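PDB 6MEL: succinate--CoA ligase subunit alpha from Campylobacter jejuni, which belongs to the CoA-ligase family and pairs a Rossmann-like CoA-binding domain with a second, ligase-type domain. Local coordinates for residues S2-K7 with P125-S130; G15-E20 with G38-K43; L214-A219 with A260-A265. All blocks are in the same frame, centred on the assembly; numbering follows the deposited sequence.

Interaction 1 (S2-K7 with P125-S130); sequences SILVNK and PGIITS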
ATOM      1  N   SER A   2      29.722  -2.827  -7.130  1.00 49.36           N
ATOM      2  CA  SER A   2      28.375  -2.829  -7.684  1.00 46.50           C
ATOM      3  C   SER A   2      27.800  -4.239  -7.506  1.00 45.57           C
ATOM      4  O   SER A   2      28.559  -5.225  -7.272  1.00 44.39           O
ATOM      5  CB  SER A   2      28.420  -2.432  -9.145  1.00 46.35           C
ATOM      6  OG  SER A   2      28.994  -3.498  -9.881  1.00 46.06           O
ATOM      7  N   ILE A   3      26.467  -4.338  -7.566  1.00 44.97           N
ATOM      8  CA  ILE A   3      25.787  -5.648  -7.493  1.00 43.75           C
ATOM      9  C   ILE A   3      24.782  -5.743  -8.637  1.00 41.75           C
ATOM     10  O   ILE A   3      24.295  -4.728  -9.086  1.00 42.00           O
ATOM     11  CB  ILE A   3      25.127  -5.893  -6.116  1.00 43.09           C
ATOM     12  CG1 ILE A   3      23.962  -4.936  -5.839  1.00 41.75           C
ATOM     13  CG2 ILE A   3      26.174  -5.875  -5.006  1.00 42.76           C
ATOM     14  CD1 ILE A   3      23.194  -5.257  -4.579  1.00 41.86           C
ATOM     15  N   LEU A   4      24.528  -6.988  -9.062  1.00 42.79           N
ATOM     16  CA  LEU A   4      23.423  -7.462  -9.908  1.00 44.51           C
ATOM     17  C   LEU A   4      23.527  -7.002 -11.367  1.00 44.53           C
ATOM     18  O   LEU A   4      23.184  -7.729 -12.241  1.00 44.41           O
ATOM     19  CB  LEU A   4      22.080  -7.038  -9.303  1.00 43.48           C
ATOM     20  CG  LEU A   4      21.733  -7.718  -7.974  1.00 43.99           C
ATOM     21  CD1 LEU A   4      20.410  -7.207  -7.455  1.00 43.15           C
ATOM     22  CD2 LEU A   4      21.679  -9.244  -8.152  1.00 45.63           C
ATOM     23  N   VAL A   5      23.832  -5.739 -11.616  1.00 45.31           N
ATOM     24  CA  VAL A   5      23.822  -5.250 -12.971  1.00 45.34           C
ATOM     25  C   VAL A   5      25.055  -4.364 -13.145  1.00 46.32           C
ATOM     26  O   VAL A   5      25.577  -3.762 -12.165  1.00 42.34           O
ATOM     27  CB  VAL A   5      22.542  -4.474 -13.320  1.00 44.58           C
ATOM     28  CG1 VAL A   5      21.294  -5.359 -13.270  1.00 47.40           C
ATOM     29  CG2 VAL A   5      22.370  -3.232 -12.445  1.00 44.21           C
ATOM     30  N   ASN A   6      25.470  -4.267 -14.407  1.00 46.30           N
ATOM     31  CA  ASN A   6      26.615  -3.442 -14.817  1.00 49.77           C
ATOM     32  C   ASN A   6      26.480  -3.100 -16.300  1.00 49.14           C
ATOM     33  O   ASN A   6      25.476  -3.427 -16.946  1.00 46.15           O
ATOM     34  CB  ASN A   6      27.940  -4.136 -14.511  1.00 51.90           C
ATOM     35  CG  ASN A   6      28.146  -5.381 -15.350  1.00 53.91           C
ATOM     36  OD1 ASN A   6      27.745  -5.477 -16.511  1.00 57.22           O
ATOM     37  ND2 ASN A   6      28.826  -6.343 -14.777  1.00 55.41           N
ATOM     38  N   LYS A   7      27.493  -2.412 -16.844  1.00 52.77           N
ATOM     39  CA  LYS A   7      27.387  -1.820 -18.192  1.00 53.54           C
ATOM     40  C   LYS A   7      27.194  -2.881 -19.277  1.00 49.35           C
ATOM     41  O   LYS A   7      26.691  -2.528 -20.343  1.00 53.45           O
ATOM     42  CB  LYS A   7      28.635  -1.002 -18.545  1.00 63.31           C
ATOM     43  CG  LYS A   7      29.907  -1.824 -18.634  1.00 67.77           C
ATOM     44  CD  LYS A   7      31.161  -1.000 -18.709  1.00 74.41           C
ATOM     45  CE  LYS A   7      32.302  -1.717 -18.026  1.00 80.72           C
ATOM     46  NZ  LYS A   7      33.594  -1.368 -18.658  1.00 90.12           N
ATOM     47  N   PRO A 125      11.351   2.214  -8.449  1.00 36.27           N
ATOM     48  CA  PRO A 125      12.014   2.961  -9.519  1.00 37.18           C
ATOM     49  C   PRO A 125      13.091   2.155 -10.253  1.00 36.15           C
ATOM     50  O   PRO A 125      13.595   2.648 -11.256  1.00 38.37           O
ATOM     51  CB  PRO A 125      12.597   4.150  -8.750  1.00 37.72           C
ATOM     52  CG  PRO A 125      12.964   3.519  -7.417  1.00 39.03           C
ATOM     53  CD  PRO A 125      11.787   2.629  -7.110  1.00 38.34           C
ATOM     54  N   GLY A 126      13.405   0.944  -9.772  1.00 35.49           N
ATOM     55  CA  GLY A 126      14.360   0.069 -10.427  1.00 35.79           C
ATOM     56  C   GLY A 126      15.714   0.002  -9.755  1.00 36.62           C
ATOM     57  O   GLY A 126      15.828   0.118  -8.542  1.00 36.88           O
ATOM     58  N   ILE A 127      16.748  -0.241 -10.556  1.00 35.35           N
ATOM     59  CA  ILE A 127      18.094  -0.466 -10.023  1.00 37.27           C
ATOM     60  C   ILE A 127      19.074   0.370 -10.842  1.00 39.86           C
ATOM     61  O   ILE A 127      18.879   0.558 -12.042  1.00 39.28           O
ATOM     62  CB  ILE A 127      18.470  -1.964 -10.000  1.00 38.03           C
ATOM     63  CG1 ILE A 127      19.887  -2.211  -9.477  1.00 38.63           C
ATOM     64  CG2 ILE A 127      18.295  -2.603 -11.366  1.00 40.61           C
ATOM     65  CD1 ILE A 127      20.178  -3.681  -9.201  1.00 40.39           C
ATOM     66  N   ILE A 128      20.105   0.905 -10.175  1.00 39.19           N
ATOM     67  CA  ILE A 128      21.099   1.706 -10.867  1.00 40.04           C
ATOM     68  C   ILE A 128      22.462   1.361 -10.300  1.00 39.16           C
ATOM     69  O   ILE A 128      22.640   1.324  -9.075  1.00 39.17           O
ATOM     70  CB  ILE A 128      20.809   3.229 -10.794  1.00 40.35           C
ATOM     71  CG1 ILE A 128      21.901   4.034 -11.506  1.00 40.98           C
ATOM     72  CG2 ILE A 128      20.641   3.733  -9.359  1.00 40.77           C
ATOM     73  CD1 ILE A 128      21.514   5.429 -11.885  1.00 41.76           C
ATOM     74  N   THR A 129      23.414   1.156 -11.212  1.00 41.21           N
ATOM     75  CA  THR A 129      24.830   1.083 -10.878  1.00 41.85           C
ATOM     76  C   THR A 129      25.481   2.363 -11.422  1.00 43.38           C
ATOM     77  O   THR A 129      25.568   2.546 -12.633  1.00 43.15           O
ATOM     78  CB  THR A 129      25.484  -0.201 -11.384  1.00 42.94           C
ATOM     79  OG1 THR A 129      24.958  -1.271 -10.605  1.00 43.63           O
ATOM     80  CG2 THR A 129      27.008  -0.190 -11.268  1.00 44.77           C
ATOM     81  N   SER A 130      25.887   3.238 -10.498  1.00 40.26           N
ATOM     82  CA  SER A 130      26.308   4.614 -10.744  1.00 42.55           C
ATOM     83  C   SER A 130      27.303   4.669 -11.915  1.00 43.49           C
ATOM     84  O   SER A 130      28.241   3.912 -11.956  1.00 41.27           O
ATOM     85  CB  SER A 130      26.913   5.207  -9.509  1.00 43.81           C
ATOM     86  OG  SER A 130      26.025   5.135  -8.427  1.00 43.23           O
TER
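T129 meets both V5 and S2 at the tight centre of this contact between the N-terminal loop and strand 126-129. T129 OG1, held anti to its own carbonyl carbon (chi1 -70°), lies 3.0 Å from V5 O. The same hydroxyl also hydrogen-bonds to T174 OG1 on strand 172-177; T129 has a single hydroxyl proton, for which V5 O and T174 OG1 may compete. The methyl T129 CG2 presses on S2 CB at 3.4 Å, tight for two carbons. Beside it the contact is apolar: I127, extended from the backbone, holds CD1 3.9 Å from V5 CG2, the two side chains passing antiparallel to one another. The same CD1 touches L4 CB, also at 3.9 Å, but here the side chains cross at about a right angle. A gamma turn centred on L4, closed by V5 N to I3 O (2.8 Å), bends the loop, and the side chain of I3 packs on helix 188-197. V5, I127 and T129 are buried, whereas S2 and L4, at the looser margin, remain partly open to solvent. I127 and T129 thus offer one face of an antiparallel strand, flanked by strands 133-136 and 172-177, to the lead-in of strand 10-14, an arrangement that joins the start of the Rossmann-like domain to the mixed sheet of the ligase domain.

Interaction 2 (G15-E20 with G38-K43); sequences GFTGKE and GITPHK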
ATOM      1  N   GLY A  15       6.952  -4.105 -22.561  1.00 37.53           N
ATOM      2  CA  GLY A  15       6.193  -2.861 -22.739  1.00 40.45           C
ATOM      3  C   GLY A  15       7.040  -1.769 -23.401  1.00 42.06           C
ATOM      4  O   GLY A  15       6.843  -0.579 -23.175  1.00 43.12           O
ATOM      5  N   PHE A  16       7.885  -2.193 -24.339  1.00 42.18           N
ATOM      6  CA  PHE A  16       8.941  -1.385 -24.915  1.00 42.71           C
ATOM      7  C   PHE A  16       8.401  -0.196 -25.721  1.00 44.31           C
ATOM      8  O   PHE A  16       9.058   0.803 -25.765  1.00 46.09           O
ATOM      9  CB  PHE A  16       9.795  -2.278 -25.810  1.00 44.42           C
ATOM     10  CG  PHE A  16      11.091  -1.728 -26.343  1.00 43.07           C
ATOM     11  CD1 PHE A  16      11.867  -0.847 -25.623  1.00 42.50           C
ATOM     12  CD2 PHE A  16      11.577  -2.187 -27.559  1.00 46.14           C
ATOM     13  CE1 PHE A  16      13.091  -0.412 -26.106  1.00 43.58           C
ATOM     14  CE2 PHE A  16      12.802  -1.760 -28.039  1.00 46.51           C
ATOM     15  CZ  PHE A  16      13.553  -0.865 -27.318  1.00 43.73           C
ATOM     16  N   THR A  17       7.235  -0.309 -26.371  1.00 45.15           N
ATOM     17  CA  THR A  17       6.815   0.739 -27.301  1.00 47.42           C
ATOM     18  C   THR A  17       5.846   1.709 -26.644  1.00 46.28           C
ATOM     19  O   THR A  17       5.493   2.653 -27.256  1.00 47.60           O
ATOM     20  CB  THR A  17       6.189   0.214 -28.602  1.00 46.04           C
ATOM     21  OG1 THR A  17       5.078  -0.621 -28.304  1.00 47.67           O
ATOM     22  CG2 THR A  17       7.181  -0.539 -29.447  1.00 46.38           C
ATOM     23  N   GLY A  18       5.408   1.453 -25.411  1.00 45.50           N
ATOM     24  CA  GLY A  18       4.630   2.421 -24.716  1.00 46.06           C
ATOM     25  C   GLY A  18       5.389   3.746 -24.575  1.00 49.61           C
ATOM     26  O   GLY A  18       6.612   3.797 -24.643  1.00 45.14           O
ATOM     27  N   LYS A  19       4.641   4.825 -24.343  1.00 51.19           N
ATOM     28  CA  LYS A  19       5.183   6.176 -24.341  1.00 57.54           C
ATOM     29  C   LYS A  19       6.216   6.357 -23.219  1.00 51.39           C
ATOM     30  O   LYS A  19       7.347   6.794 -23.435  1.00 48.22           O
ATOM     31  CB  LYS A  19       4.033   7.168 -24.173  1.00 64.70           C
ATOM     32  CG  LYS A  19       4.071   8.352 -25.116  1.00 77.16           C
ATOM     33  CD  LYS A  19       3.227   9.518 -24.636  1.00 83.72           C
ATOM     34  CE  LYS A  19       3.818  10.862 -25.016  1.00 87.79           C
ATOM     35  NZ  LYS A  19       3.131  11.962 -24.301  1.00 92.06           N
ATOM     36  N   GLU A  20       5.799   6.045 -22.004  1.00 49.92           N
ATOM     37  CA  GLU A  20       6.630   6.194 -20.798  1.00 49.75           C
ATOM     38  C   GLU A  20       7.865   5.303 -20.896  1.00 40.99           C
ATOM     39  O   GLU A  20       8.953   5.714 -20.617  1.00 42.89           O
ATOM     40  CB  GLU A  20       5.862   5.747 -19.554  1.00 55.38           C
ATOM     41  CG  GLU A  20       5.256   6.847 -18.719  1.00 64.66           C
ATOM     42  CD  GLU A  20       5.125   6.406 -17.261  1.00 67.85           C
ATOM     43  OE1 GLU A  20       5.559   7.158 -16.371  1.00 69.32           O
ATOM     44  OE2 GLU A  20       4.652   5.278 -17.015  1.00 62.48           O
ATOM     45  N   GLY A  38      13.202  -5.380 -27.042  1.00 43.36           N
ATOM     46  CA  GLY A  38      12.023  -5.267 -26.202  1.00 43.02           C
ATOM     47  C   GLY A  38      10.851  -6.021 -26.772  1.00 44.10           C
ATOM     48  O   GLY A  38      10.916  -6.486 -27.937  1.00 43.87           O
ATOM     49  N   ILE A  39       9.772  -6.069 -25.978  1.00 40.33           N
ATOM     50  CA  ILE A  39       8.599  -6.830 -26.272  1.00 39.60           C
ATOM     51  C   ILE A  39       7.424  -5.854 -26.420  1.00 41.55           C
ATOM     52  O   ILE A  39       7.206  -5.003 -25.587  1.00 43.16           O
ATOM     53  CB  ILE A  39       8.364  -7.925 -25.202  1.00 38.88           C
ATOM     54  CG1 ILE A  39       9.459  -8.998 -25.202  1.00 44.08           C
ATOM     55  CG2 ILE A  39       7.061  -8.667 -25.460  1.00 40.57           C
ATOM     56  CD1 ILE A  39      10.760  -8.610 -24.737  1.00 47.25           C
ATOM     57  N   THR A  40       6.646  -6.025 -27.489  1.00 39.41           N
ATOM     58  CA  THR A  40       5.282  -5.553 -27.559  1.00 41.46           C
ATOM     59  C   THR A  40       4.491  -6.511 -28.440  1.00 42.38           C
ATOM     60  O   THR A  40       4.818  -6.649 -29.605  1.00 45.08           O
ATOM     61  CB  THR A  40       5.191  -4.127 -28.115  1.00 45.73           C
ATOM     62  OG1 THR A  40       5.881  -3.240 -27.229  1.00 46.29           O
ATOM     63  CG2 THR A  40       3.754  -3.666 -28.257  1.00 45.90           C
ATOM     64  N   PRO A  41       3.444  -7.199 -27.936  1.00 42.91           N
ATOM     65  CA  PRO A  41       2.666  -8.108 -28.778  1.00 44.20           C
ATOM     66  C   PRO A  41       2.176  -7.381 -30.044  1.00 45.12           C
ATOM     67  O   PRO A  41       1.721  -6.253 -29.955  1.00 43.23           O
ATOM     68  CB  PRO A  41       1.482  -8.512 -27.897  1.00 43.19           C
ATOM     69  CG  PRO A  41       2.026  -8.359 -26.483  1.00 45.48           C
ATOM     70  CD  PRO A  41       2.917  -7.119 -26.554  1.00 42.79           C
ATOM     71  N   HIS A  42       2.338  -8.047 -31.195  1.00 48.14           N
ATOM     72  CA  HIS A  42       1.839  -7.640 -32.497  1.00 49.34           C
ATOM     73  C   HIS A  42       2.777  -6.610 -33.140  1.00 55.55           C
ATOM     74  O   HIS A  42       2.435  -6.013 -34.151  1.00 57.56           O
ATOM     75  CB  HIS A  42       0.406  -7.109 -32.401  1.00 50.88           C
ATOM     76  CG  HIS A  42      -0.504  -8.029 -31.660  1.00 50.09           C
ATOM     77  ND1 HIS A  42      -0.696  -9.347 -32.038  1.00 49.77           N
ATOM     78  CD2 HIS A  42      -1.260  -7.826 -30.569  1.00 50.76           C
ATOM     79  CE1 HIS A  42      -1.522  -9.921 -31.185  1.00 50.81           C
ATOM     80  NE2 HIS A  42      -1.884  -9.005 -30.279  1.00 50.07           N
ATOM     81  N   LYS A  43       3.967  -6.405 -32.568  1.00 53.72           N
ATOM     82  CA  LYS A  43       4.919  -5.515 -33.160  1.00 50.41           C
ATOM     83  C   LYS A  43       6.245  -6.224 -33.383  1.00 46.81           C
ATOM     84  O   LYS A  43       7.254  -5.555 -33.667  1.00 49.26           O
ATOM     85  CB  LYS A  43       5.067  -4.271 -32.294  1.00 51.89           C
ATOM     86  CG  LYS A  43       3.871  -3.350 -32.423  1.00 56.88           C
ATOM     87  CD  LYS A  43       4.033  -2.076 -31.668  1.00 61.81           C
ATOM     88  CE  LYS A  43       2.900  -1.119 -31.951  1.00 68.13           C
ATOM     89  NZ  LYS A  43       2.916  -0.062 -30.920  1.00 77.05           N
TER
HETATM   90  O   HOH W   1       4.378  -1.670 -25.207  1.00 49.92           O
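F16 N donates to I39 O at 3.1 Å in a nearly straight bond (N-H...O 168°), and T17 OG1 donates to T40 OG1 at 2.9 Å. T40 OG1 in turn donates to the carbonyl of the residue before it, I39 O, at 2.7 Å, coming in almost broadside to the C=O bond (97° at the oxygen). I39 O is therefore gripped twice, by F16 N and T40 OG1, from the same face of its plane. Water 1 donates a hydrogen bond to T40 OG1 at 3.0 Å and accepts weakly from G18 N. Weaker bonds surround this core: G15 N to I39 O, T17 N to T40 OG1, and K43 NZ to T17 OG1 at 3.4 Å, the lysine reaching over on a straight aliphatic chain. Farther out comes the packing. F16, with CG anti to its backbone N (chi1 -170°), brings its ring obliquely up to the backbone of G38, F16 CD2 to G38 CA 3.4 Å, where the glycine has no CB to collide with it; H48 meets the ring edge-to-face and V53 packs against the side chain. A type I turn, G15 to G18, follows strand 10-14 and leads to the N-cap G18 of helix 19-31, so the contact ties the glycine-containing loop of a beta-alpha-beta unit to the end of strand 34-39, as in Rossmann-like domains. The hydroxyl donors run one way, from T17 through T40 to I39 O; this probably fixes the rotation of both hydroxyls, and the weakly bound K43 ammonium would, if anything, polarise T17 toward donating to T40.

Interaction 3 (L214-A219 with A260-A265); sequences LEVEAA and AAKKEA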
ATOM      1  N   LEU A 214       9.589  -6.615   7.509  1.00 37.70           N
ATOM      2  CA  LEU A 214      10.887  -6.957   6.854  1.00 38.84           C
ATOM      3  C   LEU A 214      12.061  -6.297   7.602  1.00 38.46           C
ATOM      4  O   LEU A 214      13.123  -6.942   7.797  1.00 38.53           O
ATOM      5  CB  LEU A 214      10.893  -6.532   5.378  1.00 38.54           C
ATOM      6  CG  LEU A 214      10.097  -7.419   4.409  1.00 39.41           C
ATOM      7  CD1 LEU A 214      10.163  -6.825   3.019  1.00 40.34           C
ATOM      8  CD2 LEU A 214      10.604  -8.870   4.373  1.00 43.18           C
ATOM      9  N   GLU A 215      11.883  -5.035   8.004  1.00 35.39           N
ATOM     10  CA  GLU A 215      12.982  -4.267   8.603  1.00 37.58           C
ATOM     11  C   GLU A 215      13.292  -4.784  10.027  1.00 39.26           C
ATOM     12  O   GLU A 215      14.436  -4.713  10.470  1.00 40.27           O
ATOM     13  CB  GLU A 215      12.659  -2.766   8.572  1.00 36.22           C
ATOM     14  CG  GLU A 215      12.468  -2.200   7.167  1.00 35.70           C
ATOM     15  CD  GLU A 215      11.031  -2.198   6.674  1.00 36.08           C
ATOM     16  OE1 GLU A 215      10.226  -3.037   7.154  1.00 35.93           O
ATOM     17  OE2 GLU A 215      10.697  -1.344   5.837  1.00 38.80           O
ATOM     18  N   VAL A 216      12.296  -5.306  10.741  1.00 38.65           N
ATOM     19  CA  VAL A 216      12.519  -5.935  12.080  1.00 41.22           C
ATOM     20  C   VAL A 216      13.356  -7.208  11.891  1.00 42.36           C
ATOM     21  O   VAL A 216      14.401  -7.348  12.477  1.00 43.92           O
ATOM     22  CB  VAL A 216      11.194  -6.274  12.794  1.00 43.64           C
ATOM     23  CG1 VAL A 216      11.400  -7.039  14.127  1.00 45.03           C
ATOM     24  CG2 VAL A 216      10.368  -5.029  13.021  1.00 46.40           C
ATOM     25  N   GLU A 217      12.912  -8.101  11.006  1.00 42.74           N
ATOM     26  CA  GLU A 217      13.624  -9.348  10.710  1.00 45.79           C
ATOM     27  C   GLU A 217      15.039  -9.075  10.196  1.00 46.60           C
ATOM     28  O   GLU A 217      15.946  -9.865  10.515  1.00 41.48           O
ATOM     29  CB  GLU A 217      12.868 -10.231   9.709  1.00 50.34           C
ATOM     30  CG  GLU A 217      11.561 -10.778  10.284  1.00 54.49           C
ATOM     31  CD  GLU A 217      10.512 -11.227   9.268  1.00 63.72           C
ATOM     32  OE1 GLU A 217      10.818 -11.291   8.050  1.00 70.46           O
ATOM     33  OE2 GLU A 217       9.371 -11.522   9.696  1.00 80.85           O
ATOM     34  N   ALA A 218      15.227  -7.996   9.416  1.00 41.96           N
ATOM     35  CA  ALA A 218      16.562  -7.637   8.889  1.00 42.92           C
ATOM     36  C   ALA A 218      17.556  -7.327  10.028  1.00 40.52           C
ATOM     37  O   ALA A 218      18.741  -7.485   9.865  1.00 42.74           O
ATOM     38  CB  ALA A 218      16.489  -6.451   7.957  1.00 42.17           C
ATOM     39  N   ALA A 219      17.066  -6.870  11.166  1.00 39.66           N
ATOM     40  CA  ALA A 219      17.947  -6.359  12.219  1.00 42.99           C
ATOM     41  C   ALA A 219      18.832  -7.492  12.777  1.00 43.86           C
ATOM     42  O   ALA A 219      20.049  -7.405  12.806  1.00 40.13           O
ATOM     43  CB  ALA A 219      17.133  -5.715  13.284  1.00 41.86           C
ATOM     44  N   ALA A 260       8.325   3.010  14.751  1.00 40.68           N
ATOM     45  CA  ALA A 260       9.044   2.950  16.060  1.00 43.08           C
ATOM     46  C   ALA A 260       9.538   1.516  16.314  1.00 42.88           C
ATOM     47  O   ALA A 260      10.660   1.345  16.753  1.00 43.64           O
ATOM     48  CB  ALA A 260       8.165   3.422  17.222  1.00 45.13           C
ATOM     49  N   ALA A 261       8.687   0.502  16.049  1.00 41.83           N
ATOM     50  CA  ALA A 261       9.045  -0.898  16.292  1.00 42.84           C
ATOM     51  C   ALA A 261      10.231  -1.316  15.423  1.00 43.91           C
ATOM     52  O   ALA A 261      11.102  -2.039  15.864  1.00 43.29           O
ATOM     53  CB  ALA A 261       7.868  -1.823  16.076  1.00 44.10           C
ATOM     54  N   LYS A 262      10.267  -0.844  14.177  1.00 39.28           N
ATOM     55  CA  LYS A 262      11.334  -1.205  13.284  1.00 39.21           C
ATOM     56  C   LYS A 262      12.633  -0.522  13.733  1.00 38.02           C
ATOM     57  O   LYS A 262      13.711  -1.126  13.743  1.00 38.79           O
ATOM     58  CB  LYS A 262      10.980  -0.775  11.851  1.00 38.68           C
ATOM     59  CG  LYS A 262       9.812  -1.557  11.297  1.00 40.15           C
ATOM     60  CD  LYS A 262       9.305  -1.131   9.940  1.00 40.97           C
ATOM     61  CE  LYS A 262       8.108  -1.986   9.578  1.00 39.21           C
ATOM     62  NZ  LYS A 262       7.916  -2.023   8.123  1.00 39.60           N
ATOM     63  N   LYS A 263      12.544   0.779  14.007  1.00 37.57           N
ATOM     64  CA  LYS A 263      13.743   1.579  14.440  1.00 40.63           C
ATOM     65  C   LYS A 263      14.364   1.011  15.725  1.00 42.48           C
ATOM     66  O   LYS A 263      15.606   0.912  15.869  1.00 39.94           O
ATOM     67  CB  LYS A 263      13.305   3.019  14.675  1.00 40.71           C
ATOM     68  CG  LYS A 263      13.013   3.769  13.385  1.00 41.76           C
ATOM     69  CD  LYS A 263      12.411   5.132  13.619  1.00 43.80           C
ATOM     70  CE  LYS A 263      13.357   6.062  14.347  1.00 44.04           C
ATOM     71  NZ  LYS A 263      12.745   7.402  14.524  1.00 46.87           N
ATOM     72  N   GLU A 264      13.485   0.613  16.649  1.00 43.58           N
ATOM     73  CA  GLU A 264      13.912   0.053  17.951  1.00 48.11           C
ATOM     74  C   GLU A 264      14.617  -1.292  17.740  1.00 46.67           C
ATOM     75  O   GLU A 264      15.642  -1.541  18.349  1.00 44.35           O
ATOM     76  CB  GLU A 264      12.668  -0.072  18.818  1.00 57.48           C
ATOM     77  CG  GLU A 264      12.901  -0.397  20.276  1.00 72.94           C
ATOM     78  CD  GLU A 264      11.583  -0.309  21.043  1.00 86.24           C
ATOM     79  OE1 GLU A 264      10.669   0.478  20.592  1.00 90.53           O
ATOM     80  OE2 GLU A 264      11.455  -1.013  22.078  1.00 95.16           O
ATOM     81  N   ALA A 265      14.077  -2.151  16.861  1.00 43.05           N
ATOM     82  CA  ALA A 265      14.708  -3.443  16.593  1.00 44.91           C
ATOM     83  C   ALA A 265      16.079  -3.206  15.947  1.00 42.94           C
ATOM     84  O   ALA A 265      17.064  -3.816  16.318  1.00 40.67           O
ATOM     85  CB  ALA A 265      13.844  -4.296  15.697  1.00 43.53           C
TER
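The helical segments 214-219 and 260-265 run side by side in the same direction, their axes 8.4 Å apart at closest approach and only 10° from parallel, with V216 and K262 nearest across the interface (CA to CA 5.0 Å). V216 spreads its two methyls over the neighbouring helix: CG2 rests on K262 CG at 3.9 Å, the side chains crossing at about a right angle, while CG1 touches A265 CB at 4.0 Å. About one turn further along, A219 CB sits 3.6 Å from the backbone oxygen A265 O and 4.3 Å from A265 CB. Both helices belong to consecutive beta-alpha-beta crossovers of the ligase domain: helix 214-225 links the parallel strands 203-209 and 230-235, and helix 259-268 carries the chain on from strand 230-235 to strand 272-273. On the side where I234 of strand 230-235 packs, E215 and K262 are buried and form a salt bridge, OE1 to NZ 2.7 Å. K262 reaches it on a straight aliphatic chain, its CD and CE passing obliquely by E215 OE1, whereas E215 bends at chi2 (93°). NZ meets OE1 from above the carboxylate plane, 44° out of it. K262 NZ also donates to E209 O and G211 O at the end of strand 203-209; E215 OE2 forms a salt bridge with K153 NZ, just after strand 148-152, and accepts a hydrogen bond from E209 N. Two lysines around one carboxylate would be expected to favour its ionised form. Y188 of helix 188-197 also packs on E215, and on the outer side E217 meets an apolar side chain of another protein chain.

From the N terminus, the chain opens interaction 1 at residues 2-7 and enters the Rossmann-like domain. There interaction 2 closes a short loop, 15-20 back to 38-43, across the first beta-alpha-beta unit. That small loop lies wholly within the larger one, which ends only when strand 126-129 meets the N-terminal residues again, so interaction 1 spans the first sheet and ties its lead-in to the second. Interaction 3 follows in series, joining two neighbouring helices of the ligase domain. No two contacts cross along the chain or touch in space: interactions 2 and 3 lie on opposite sides of the chain's centre, their own centres about 40 Å apart.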